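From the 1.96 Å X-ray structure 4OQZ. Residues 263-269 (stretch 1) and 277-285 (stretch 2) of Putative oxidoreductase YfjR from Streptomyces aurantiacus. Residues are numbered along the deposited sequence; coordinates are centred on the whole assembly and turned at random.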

# COMPACT_ATOMS: atom_id res chain seq x y z
N ASP A 263 -4.96 10.99 11.52
CA ASP A 263 -4.24 11.50 12.71
C ASP A 263 -2.84 11.95 12.35
O ASP A 263 -2.43 13.02 12.80
N ALA A 264 -2.11 11.17 11.50
CA ALA A 264 -0.76 11.51 11.04
C ALA A 264 -0.74 12.74 10.13
O ALA A 264 0.21 13.51 10.20
N PHE A 265 -1.80 12.96 9.32
CA PHE A 265 -1.93 14.12 8.44
C PHE A 265 -2.33 15.36 9.20
O PHE A 265 -1.73 16.41 8.96
N HIS A 266 -3.34 15.26 10.12
CA HIS A 266 -3.83 16.35 10.98
C HIS A 266 -2.66 16.83 11.84
O HIS A 266 -2.39 18.02 11.88
N ARG A 267 -1.94 15.87 12.47
CA ARG A 267 -0.70 16.11 13.19
C ARG A 267 0.26 16.28 12.01
O ARG A 267 0.25 15.47 11.10
N GLY A 268 0.96 17.38 11.96
CA GLY A 268 1.79 17.65 10.79
C GLY A 268 1.37 18.98 10.22
O GLY A 268 2.23 19.83 9.99
N ALA A 269 0.05 19.20 10.08
CA ALA A 269 -0.53 20.47 9.65
C ALA A 269 -0.24 21.51 10.76
O ALA A 269 -0.23 22.73 10.52
N SER A 277 3.90 19.98 1.44
CA SER A 277 3.53 18.70 0.83
C SER A 277 3.16 17.70 1.90
O SER A 277 3.72 17.75 3.00
N PHE A 278 2.29 16.75 1.56
CA PHE A 278 1.92 15.67 2.48
C PHE A 278 3.15 14.80 2.89
O PHE A 278 3.11 14.08 3.88
N SER A 279 4.25 14.95 2.16
CA SER A 279 5.54 14.32 2.45
C SER A 279 6.17 14.95 3.71
O SER A 279 6.98 14.32 4.39
N SER A 280 5.79 16.21 4.03
CA SER A 280 6.34 16.92 5.19
C SER A 280 6.23 16.16 6.51
O SER A 280 7.05 16.37 7.38
N VAL A 281 5.28 15.22 6.64
CA VAL A 281 5.17 14.46 7.88
C VAL A 281 6.42 13.62 8.22
O VAL A 281 6.65 13.35 9.39
N ILE A 282 7.23 13.24 7.20
CA ILE A 282 8.48 12.47 7.42
C ILE A 282 9.36 13.13 8.51
O ILE A 282 9.86 12.43 9.40
N LYS A 283 9.53 14.48 8.45
CA LYS A 283 10.33 15.22 9.43
C LYS A 283 9.85 15.10 10.89
O LYS A 283 10.64 15.31 11.81
N LEU A 284 8.60 14.63 11.09
CA LEU A 284 8.04 14.34 12.41
C LEU A 284 8.26 12.87 12.78
O LEU A 284 8.23 12.54 13.96
N MET A 285 8.47 11.99 11.77
CA MET A 285 8.68 10.56 12.01
C MET A 285 10.12 10.17 12.29
O MET A 285 10.34 9.25 13.08

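What sits at the centre of this contact? Val281 does, with more of its surface covered by the other stretch than any other residue here. Its CA-to-CB bond points toward the helix, and its chi1 of -113° lies between the usual wells. The two methyls differ in their closest neighbours. CG1 comes up against backbone: it is 3.1 Å from Ala264 O, a tight approach, 3.5 Å from Arg267 O and 3.8 Å from Gly268 CA. CG2 turns to the aromatic side of the contact, where it lies 4.3 Å from Phe265 CD1.

How does Phe265 join in when its CA-to-CB bond points sideways? With chi1 in the m well at -69°, the ring carries the end of the side chain nearer to the second stretch. Its tip meets a second aromatic ring, with Phe265 CZ 3.8 Å from Phe278 CD1. Phe278 points toward the helix in the p rotamer and receives Phe265 CZ at its ring edge, near the ring plane. Together with Val281 CG2, the two buried rings make an apolar patch held by close packing rather than by directed bonds.

Why can the backbones come so close at Gly268? The CA atoms of Gly268 and Val281 are only 5.5 Å apart, and glycine puts no side chain into that gap. A CB there would point toward the second stretch and fall 2.6 Å from Val281 CG1, a clash. The backbone angles, 124/-47, call for glycine by themselves, since a CB would also be jammed against the carbonyl oxygen of Arg267. Leu284 packs on Gly268 as well: it points toward the first stretch with chi1 m and chi2 t, and its CD1 lies 3.5 Å from Gly268 CA.

Do polar groups tie the stretches together? No hydrogen bond crosses between them. Arg267 starts sideways, with chi1 t, and its end swings nearer to the exposed margin, where NH2 is 4.3 Å from Leu284 O and 4.4 Å from Leu284 CB. The carbonyl oxygen lies at the guanidinium edge, near its plane, but this is contact without a hydrogen bond; Arg267 NH1 is bonded elsewhere in the structure. Within the second stretch, Lys283 NZ donates to Ser280 OG at 2.7 Å and Ser279 N makes a weak bond to Ser277 OG at 3.3 Å; both serine oxygens are also bonded elsewhere in the structure. The contact therefore rests on apolar packing and on the fit of Val281 against the helix backbone.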

# COMPACT_ATOMS: atom_id res chain seq x y z
CB ASP A 263 -4.20 10.46 13.85
CG ASP A 263 -5.51 10.21 14.58
OD1 ASP A 263 -6.31 11.17 14.74
OD2 ASP A 263 -5.71 9.06 15.05
CB ALA A 264 -0.12 10.33 10.35
CB PHE A 265 -2.91 13.84 7.30
CG PHE A 265 -2.45 12.84 6.26
CD1 PHE A 265 -1.13 12.42 6.21
CD2 PHE A 265 -3.33 12.35 5.31
CE1 PHE A 265 -0.70 11.49 5.25
CE2 PHE A 265 -2.90 11.44 4.33
CZ PHE A 265 -1.59 11.01 4.31
CB HIS A 266 -5.02 15.91 11.85
CG HIS A 266 -6.21 16.82 11.75
ND1 HIS A 266 -6.16 18.13 12.23
CD2 HIS A 266 -7.45 16.58 11.27
CE1 HIS A 266 -7.36 18.64 12.00
NE2 HIS A 266 -8.17 17.75 11.42
CB ARG A 267 -0.33 14.87 14.04
CG ARG A 267 1.13 14.75 14.45
CD ARG A 267 1.69 13.42 13.99
NE ARG A 267 1.79 12.45 15.08
CZ ARG A 267 2.89 11.75 15.37
NH1 ARG A 267 2.89 10.90 16.39
NH2 ARG A 267 3.99 11.89 14.64
CB ALA A 269 -2.03 20.32 9.45
CB SER A 277 4.67 18.13 -0.02
OG SER A 277 4.31 16.85 -0.55
CB PHE A 278 0.70 14.88 1.97
CG PHE A 278 0.98 13.70 1.08
CD1 PHE A 278 0.58 12.42 1.46
CD2 PHE A 278 1.56 13.87 -0.17
CE1 PHE A 278 0.80 11.33 0.62
CE2 PHE A 278 1.81 12.77 -0.99
CZ PHE A 278 1.41 11.51 -0.61
CB SER A 279 6.48 14.53 1.26
OG SER A 279 7.71 13.84 1.45
CB SER A 280 5.76 18.33 5.31
OG SER A 280 6.23 18.96 6.48
CB VAL A 281 3.82 13.75 8.13
CG1 VAL A 281 3.10 14.36 9.32
CG2 VAL A 281 2.93 13.75 6.90
CB ILE A 282 9.29 12.24 6.11
CG1 ILE A 282 8.53 11.32 5.14
CG2 ILE A 282 10.69 11.67 6.40
CD1 ILE A 282 9.01 11.36 3.75
CB LYS A 283 10.75 16.65 8.99
CG LYS A 283 9.65 17.53 8.41
CD LYS A 283 10.17 18.45 7.31
CE LYS A 283 9.85 19.91 7.55
NZ LYS A 283 8.54 20.33 6.97
CB LEU A 284 6.55 14.67 12.48
CG LEU A 284 6.16 16.13 12.44
CD1 LEU A 284 4.70 16.26 12.20
CD2 LEU A 284 6.54 16.87 13.75
CB MET A 285 8.11 9.69 10.87
CG MET A 285 6.63 9.78 10.72
SD MET A 285 6.24 9.33 9.03
CE MET A 285 5.03 10.49 8.68